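Local atomic coordinates of putative branched chain amino acid ABC transporter, periplasmic amino acid-binding protein (Brucella ovis, PDB entry 4XFK), a protein that probably binds leucine, isoleucine, valine, threonine and alanine in the periplasm as the binding component of an ABC amino-acid transport system. Residues 113-118 with 132-137; 127-132 with 346-351. The protein carries 1 engineered substitution. All blocks are in the same frame, centred on the assembly; numbering follows the deposited sequence.

Interaction 1: 113-118 with 132-137; sequences LNLGAE and FRFSPN. With NA (sodium ion), chain D; ACT (acetate ion), chain B.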
loop_
_atom_site.group_PDB
_atom_site.type_symbol
_atom_site.label_atom_id
_atom_site.label_comp_id
_atom_site.label_asym_id
_atom_site.label_seq_id
_atom_site.Cartn_x
_atom_site.Cartn_y
_atom_site.Cartn_z
ATOM N N LEU A 113 -2.381 9.359 -8.780
ATOM C CA LEU A 113 -1.528 9.068 -7.633
ATOM C C LEU A 113 -2.035 7.802 -6.969
ATOM O O LEU A 113 -3.076 7.786 -6.310
ATOM C CB LEU A 113 -1.534 10.226 -6.640
ATOM C CG LEU A 113 -1.220 11.608 -7.217
ATOM C CD1 LEU A 113 -1.197 12.617 -6.084
ATOM C CD2 LEU A 113 0.091 11.625 -7.985
ATOM N N ASN A 114 -1.289 6.733 -7.185
ATOM C CA ASN A 114 -1.623 5.429 -6.655
ATOM C C ASN A 114 -1.002 5.306 -5.272
ATOM O O ASN A 114 0.208 5.197 -5.121
ATOM C CB ASN A 114 -1.098 4.381 -7.635
ATOM C CG ASN A 114 -1.124 2.980 -7.077
ATOM O OD1 ASN A 114 -1.615 2.739 -5.975
ATOM N ND2 ASN A 114 -0.571 2.037 -7.841
ATOM N N LEU A 115 -1.846 5.365 -4.248
ATOM C CA LEU A 115 -1.345 5.380 -2.886
ATOM C C LEU A 115 -1.312 4.013 -2.226
ATOM O O LEU A 115 -1.009 3.920 -1.031
ATOM C CB LEU A 115 -2.168 6.343 -2.015
ATOM C CG LEU A 115 -2.129 7.830 -2.402
ATOM C CD1 LEU A 115 -2.899 8.653 -1.387
ATOM C CD2 LEU A 115 -0.703 8.347 -2.513
ATOM N N GLY A 116 -1.605 2.946 -2.971
ATOM C CA GLY A 116 -1.562 1.639 -2.346
ATOM C C GLY A 116 -2.018 0.421 -3.113
ATOM O O GLY A 116 -2.213 -0.631 -2.499
ATOM N N ALA A 117 -2.235 0.531 -4.422
ATOM C CA ALA A 117 -2.532 -0.663 -5.218
ATOM C C ALA A 117 -1.197 -1.289 -5.590
ATOM O O ALA A 117 -0.385 -0.652 -6.270
ATOM C CB ALA A 117 -3.316 -0.285 -6.440
ATOM N N GLU A 118 -0.976 -2.522 -5.130
ATOM C CA GLU A 118 0.379 -3.072 -5.046
ATOM C C GLU A 118 0.753 -4.121 -6.108
ATOM O O GLU A 118 1.861 -4.665 -6.086
ATOM C CB GLU A 118 0.660 -3.568 -3.613
ATOM C CG GLU A 118 0.382 -2.470 -2.570
ATOM C CD GLU A 118 1.004 -2.713 -1.208
ATOM O OE1 GLU A 118 1.979 -3.496 -1.096
ATOM O OE2 GLU A 118 0.508 -2.094 -0.242
ATOM N N PHE A 132 1.827 7.366 -10.778
ATOM C CA PHE A 132 2.901 7.284 -9.798
ATOM C C PHE A 132 2.448 6.379 -8.673
ATOM O O PHE A 132 1.341 6.565 -8.145
ATOM C CB PHE A 132 3.208 8.663 -9.209
ATOM C CG PHE A 132 3.882 9.601 -10.162
ATOM C CD1 PHE A 132 3.145 10.327 -11.080
ATOM C CD2 PHE A 132 5.263 9.758 -10.135
ATOM C CE1 PHE A 132 3.771 11.201 -11.953
ATOM C CE2 PHE A 132 5.890 10.637 -10.993
ATOM C CZ PHE A 132 5.148 11.359 -11.909
ATOM N N ARG A 133 3.297 5.431 -8.287
ATOM C CA ARG A 133 2.998 4.565 -7.145
ATOM C C ARG A 133 3.841 4.950 -5.934
ATOM O O ARG A 133 5.077 5.005 -6.008
ATOM C CB ARG A 133 3.196 3.079 -7.475
ATOM C CG ARG A 133 3.166 2.216 -6.219
ATOM C CD ARG A 133 2.673 0.802 -6.439
ATOM N NE ARG A 133 3.493 0.041 -7.372
ATOM C CZ ARG A 133 3.046 -1.045 -7.984
ATOM N NH1 ARG A 133 3.826 -1.711 -8.827
ATOM N NH2 ARG A 133 1.802 -1.445 -7.757
ATOM N N PHE A 134 3.161 5.215 -4.824
ATOM C CA PHE A 134 3.812 5.691 -3.600
ATOM C C PHE A 134 3.954 4.626 -2.520
ATOM O O PHE A 134 4.578 4.854 -1.474
ATOM C CB PHE A 134 3.069 6.919 -3.062
ATOM C CG PHE A 134 3.125 8.090 -3.998
ATOM C CD1 PHE A 134 4.173 8.996 -3.938
ATOM C CD2 PHE A 134 2.152 8.259 -4.967
ATOM C CE1 PHE A 134 4.220 10.083 -4.799
ATOM C CE2 PHE A 134 2.201 9.327 -5.846
ATOM C CZ PHE A 134 3.238 10.241 -5.757
ATOM N N SER A 135 3.399 3.455 -2.798
ATOM C CA SER A 135 3.345 2.361 -1.843
ATOM C C SER A 135 4.315 1.248 -2.235
ATOM O O SER A 135 4.941 1.298 -3.301
ATOM C CB SER A 135 1.925 1.798 -1.836
ATOM O OG SER A 135 1.641 1.202 -3.089
ATOM N N PRO A 136 4.442 0.218 -1.381
ATOM C CA PRO A 136 5.135 -0.985 -1.859
ATOM C C PRO A 136 4.395 -1.652 -3.016
ATOM O O PRO A 136 3.298 -1.246 -3.431
ATOM C CB PRO A 136 5.134 -1.910 -0.633
ATOM C CG PRO A 136 5.007 -0.966 0.537
ATOM C CD PRO A 136 4.093 0.123 0.048
ATOM N N ASN A 137 5.036 -2.679 -3.552
ATOM C CA ASN A 137 4.412 -3.578 -4.509
ATOM C C ASN A 137 4.710 -5.009 -4.060
ATOM O O ASN A 137 5.419 -5.210 -3.064
ATOM C CB ASN A 137 4.897 -3.282 -5.936
ATOM C CG ASN A 137 6.391 -3.445 -6.088
ATOM O OD1 ASN A 137 6.960 -4.457 -5.676
ATOM N ND2 ASN A 137 7.043 -2.437 -6.667
HETATM NA NA NA D . -3.902 -0.865 -0.992
HETATM C C ACT B . -4.168 -4.703 -3.748
HETATM O O ACT B . -5.125 -5.130 -4.434
HETATM O OXT ACT B . -3.388 -3.901 -4.313
HETATM C CH3 ACT B . -3.984 -5.135 -2.327
HETATM O O HOH W 1 -2.436 -2.086 0.229
HETATM O O HOH W 2 -5.589 -2.151 -0.334
#
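Asn114 and Phe132 join two parallel strand ends through the backbone bond Asn114 N to Phe132 O. Phe134 N returns a bond to Asn114 O at 3.0 Å. Beyond this, loops and side chains take over.

Asn114 and Arg133, paired in the bridge, leave the same face of the sheet. Both carry CG anti to the backbone N (chi1 168°), and they lie side by side. Arg133 NH2 donates to Ala117 O at 2.8 Å, with the oxygen in the guanidinium plane, and also to Ala119 O. Asn114 ND2 donates to Ala117 O too, at 3.1 Å, each donor on a carbonyl lone pair. Asn114 OD1 accepts from Gly116 N, closing an Asx turn, and from Ala117 N at 2.8 Å, extending it to an Asx motif. One amide thus shapes the loop that presents Gly116 O to the sodium ion at 2.3 Å. Tyr31 and Gly85 complete the protein ligands. Water 1 on the metal also donates to Glu118 OE2, whose carboxylate is salt-bridged to Arg141. Glu118 N donates to OXT of an acetate, probably from the crystallisation liquor, at 2.9 Å.

The apolar contact is on the Leu113 face. Leu113 CD2 meets the edge of the Phe134 ring at CE2, 3.8 Å away. Leu115 CD2 approaches the same ring at CD2.

Strand 81-84 flanks strand 111-114, while strand 131-133 ends the five-stranded parallel sheet. Helices 296-312 and 322-331 cover the leucine side. Asn137 OD1 caps Ile140 N at the start of helix 138-152, while its ND2 donates to Asp387.

Interaction 2: 127-132 with 346-351; sequences CHFYHF and DDHQAK
His348 stacks on Phe132 where a loop meets the edge strand of the parallel sheet in this periplasmic binding protein fold. The stack is offset, with the rings nearly parallel (planes at 6°) and centroids 3.8 Å apart. His348 ND1 lies over the centre of the phenyl ring. Phe132 CE2 in turn lies over the centre of the imidazole.

The imidazole edge faces backbone carbonyls. His348 ND1 donates to His131 O at 2.9 Å, with that oxygen close to the ring plane. His348 CE1 sits 2.9 Å from Phe129 O, also at the ring edge. The Phe129 ring completes an aromatic cluster. It meets His348 obliquely, its CD1 3.7 Å from His348 CE1. With His348 ND1 as donor, His348 NE2 engages Glu330 OE2 of helix 322-331, so both ring nitrogens are bonded and the rotation of the ring is fixed.

The type I turn from His128 to His131 brings these carbonyls together. Water 3 bridges the segments. It is hydrogen-bonded to His131 ND1, whose ring is also held through NE2 by Asn114, and Asp347 O and His128 O lie within hydrogen-bonding distance. Asp347 OD2 forms a salt bridge with Arg344, while Asp347 OD1 closes an Asx turn around His348, accepting from Gln349 N at 3.2 Å, with the donor above the carboxylate plane.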
loop_
_atom_site.group_PDB
_atom_site.type_symbol
_atom_site.label_atom_id
_atom_site.label_comp_id
_atom_site.label_asym_id
_atom_site.label_seq_id
_atom_site.Cartn_x
_atom_site.Cartn_y
_atom_site.Cartn_z
ATOM N N CYS A 127 2.838 0.540 -16.810
ATOM C CA CYS A 127 3.546 1.765 -16.449
ATOM C C CYS A 127 3.289 2.872 -17.468
ATOM O O CYS A 127 3.350 2.616 -18.675
ATOM C CB CYS A 127 5.047 1.454 -16.385
ATOM S SG CYS A 127 6.141 2.859 -16.217
ATOM N N HIS A 128 3.010 4.087 -17.004
ATOM C CA HIS A 128 2.963 5.247 -17.888
ATOM C C HIS A 128 3.290 6.499 -17.090
ATOM O O HIS A 128 3.330 6.476 -15.851
ATOM C CB HIS A 128 1.628 5.374 -18.630
ATOM C CG HIS A 128 0.444 5.570 -17.734
ATOM N ND1 HIS A 128 -0.095 6.812 -17.459
ATOM C CD2 HIS A 128 -0.306 4.674 -17.052
ATOM C CE1 HIS A 128 -1.129 6.665 -16.649
ATOM N NE2 HIS A 128 -1.279 5.377 -16.386
ATOM N N PHE A 129 3.544 7.583 -17.808
ATOM C CA PHE A 129 4.121 8.774 -17.205
ATOM C C PHE A 129 3.210 9.426 -16.166
ATOM O O PHE A 129 3.688 10.027 -15.213
ATOM C CB PHE A 129 4.500 9.778 -18.295
ATOM C CG PHE A 129 5.149 11.027 -17.769
ATOM C CD1 PHE A 129 6.485 11.036 -17.402
ATOM C CD2 PHE A 129 4.421 12.196 -17.655
ATOM C CE1 PHE A 129 7.082 12.196 -16.919
ATOM C CE2 PHE A 129 5.007 13.359 -17.184
ATOM C CZ PHE A 129 6.338 13.360 -16.808
ATOM N N TYR A 130 1.899 9.303 -16.339
ATOM C CA TYR A 130 0.966 10.013 -15.463
ATOM C C TYR A 130 0.425 9.159 -14.317
ATOM O O TYR A 130 -0.476 9.580 -13.599
ATOM C CB TYR A 130 -0.150 10.686 -16.281
ATOM C CG TYR A 130 0.377 11.821 -17.139
ATOM C CD1 TYR A 130 0.560 13.094 -16.604
ATOM C CD2 TYR A 130 0.742 11.611 -18.465
ATOM C CE1 TYR A 130 1.065 14.136 -17.381
ATOM C CE2 TYR A 130 1.250 12.641 -19.244
ATOM C CZ TYR A 130 1.411 13.895 -18.699
ATOM O OH TYR A 130 1.916 14.916 -19.481
ATOM N N HIS A 131 0.990 7.965 -14.153
ATOM C CA HIS A 131 0.786 7.162 -12.955
ATOM C C HIS A 131 2.042 7.221 -12.085
ATOM O O HIS A 131 3.175 7.128 -12.589
ATOM C CB HIS A 131 0.471 5.701 -13.314
ATOM C CG HIS A 131 0.668 4.733 -12.175
ATOM N ND1 HIS A 131 1.853 4.060 -11.975
ATOM C CD2 HIS A 131 -0.161 4.324 -11.182
ATOM C CE1 HIS A 131 1.755 3.292 -10.903
ATOM N NE2 HIS A 131 0.539 3.429 -10.404
ATOM N N PHE A 132 1.827 7.366 -10.778
ATOM C CA PHE A 132 2.901 7.284 -9.798
ATOM C C PHE A 132 2.448 6.379 -8.673
ATOM O O PHE A 132 1.341 6.565 -8.145
ATOM C CB PHE A 132 3.208 8.663 -9.209
ATOM C CG PHE A 132 3.882 9.601 -10.162
ATOM C CD1 PHE A 132 3.145 10.327 -11.080
ATOM C CD2 PHE A 132 5.263 9.758 -10.135
ATOM C CE1 PHE A 132 3.771 11.201 -11.953
ATOM C CE2 PHE A 132 5.890 10.637 -10.993
ATOM C CZ PHE A 132 5.148 11.359 -11.909
ATOM N N ASP A 346 12.190 5.961 -13.890
ATOM C CA ASP A 346 12.024 4.948 -14.926
ATOM C C ASP A 346 10.613 4.391 -14.979
ATOM O O ASP A 346 10.070 4.150 -16.064
ATOM C CB ASP A 346 12.971 3.771 -14.692
ATOM C CG ASP A 346 14.412 4.185 -14.560
ATOM O OD1 ASP A 346 14.725 4.999 -13.660
ATOM O OD2 ASP A 346 15.238 3.676 -15.351
ATOM N N ASP A 347 10.035 4.160 -13.803
ATOM C CA ASP A 347 8.790 3.411 -13.701
ATOM C C ASP A 347 7.783 4.083 -12.779
ATOM O O ASP A 347 6.643 3.650 -12.691
ATOM C CB ASP A 347 9.058 1.966 -13.245
ATOM C CG ASP A 347 9.792 1.874 -11.904
ATOM O OD1 ASP A 347 10.260 2.898 -11.358
ATOM O OD2 ASP A 347 9.915 0.736 -11.399
ATOM N N HIS A 348 8.209 5.147 -12.107
ATOM C CA HIS A 348 7.390 5.819 -11.093
ATOM C C HIS A 348 6.999 4.905 -9.927
ATOM O O HIS A 348 5.876 4.954 -9.415
ATOM C CB HIS A 348 6.179 6.540 -11.705
ATOM C CG HIS A 348 6.561 7.647 -12.632
ATOM N ND1 HIS A 348 5.645 8.314 -13.417
ATOM C CD2 HIS A 348 7.762 8.219 -12.885
ATOM C CE1 HIS A 348 6.270 9.239 -14.124
ATOM N NE2 HIS A 348 7.555 9.202 -13.820
ATOM N N GLN A 349 7.961 4.087 -9.508
ATOM C CA GLN A 349 7.895 3.389 -8.234
ATOM C C GLN A 349 8.660 4.206 -7.191
ATOM O O GLN A 349 9.829 4.539 -7.396
ATOM C CB GLN A 349 8.517 1.991 -8.364
ATOM C CG GLN A 349 8.643 1.242 -7.053
ATOM C CD GLN A 349 7.293 1.026 -6.382
ATOM O OE1 GLN A 349 6.371 0.445 -6.968
ATOM N NE2 GLN A 349 7.169 1.499 -5.148
ATOM N N ALA A 350 8.002 4.550 -6.087
ATOM C CA ALA A 350 8.671 5.298 -5.024
ATOM C C ALA A 350 9.720 4.444 -4.312
ATOM O O ALA A 350 9.591 3.213 -4.227
ATOM C CB ALA A 350 7.663 5.841 -4.022
ATOM N N LYS A 351 10.757 5.124 -3.823
ATOM C CA LYS A 351 11.864 4.520 -3.085
ATOM C C LYS A 351 11.767 4.961 -1.630
ATOM O O LYS A 351 11.713 6.158 -1.346
ATOM C CB LYS A 351 13.202 4.952 -3.681
ATOM C CG LYS A 351 14.389 4.294 -3.006
ATOM C CD LYS A 351 15.606 4.246 -3.913
ATOM C CE LYS A 351 16.306 5.569 -3.984
ATOM N NZ LYS A 351 17.573 5.394 -4.752
HETATM O O HOH W 3 4.034 4.352 -13.857
#

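In the fold
Interactions 1 and 2 use the two edges of strand 131-133 and share Phe132. Their centres are about 9 Å apart. In interaction 1 the strand pairs with 111-114; in interaction 2 its other edge receives segment 346-351. Arg133 N lies 2.9 Å from His348 O, a probable hydrogen bond, and Gln349 NE2 lies 2.9 Å from Ser135 O. Gln349 OE1 also accepts from Arg133 NE, so the guanidinium of interaction 1 is oriented partly by the segment of interaction 2. Phe134 CA packs on Ala350 CB at 3.9 Å. The sodium site and acetate belong to interaction 1. A second sodium ion lies about 4 Å from the Asp346 side chain.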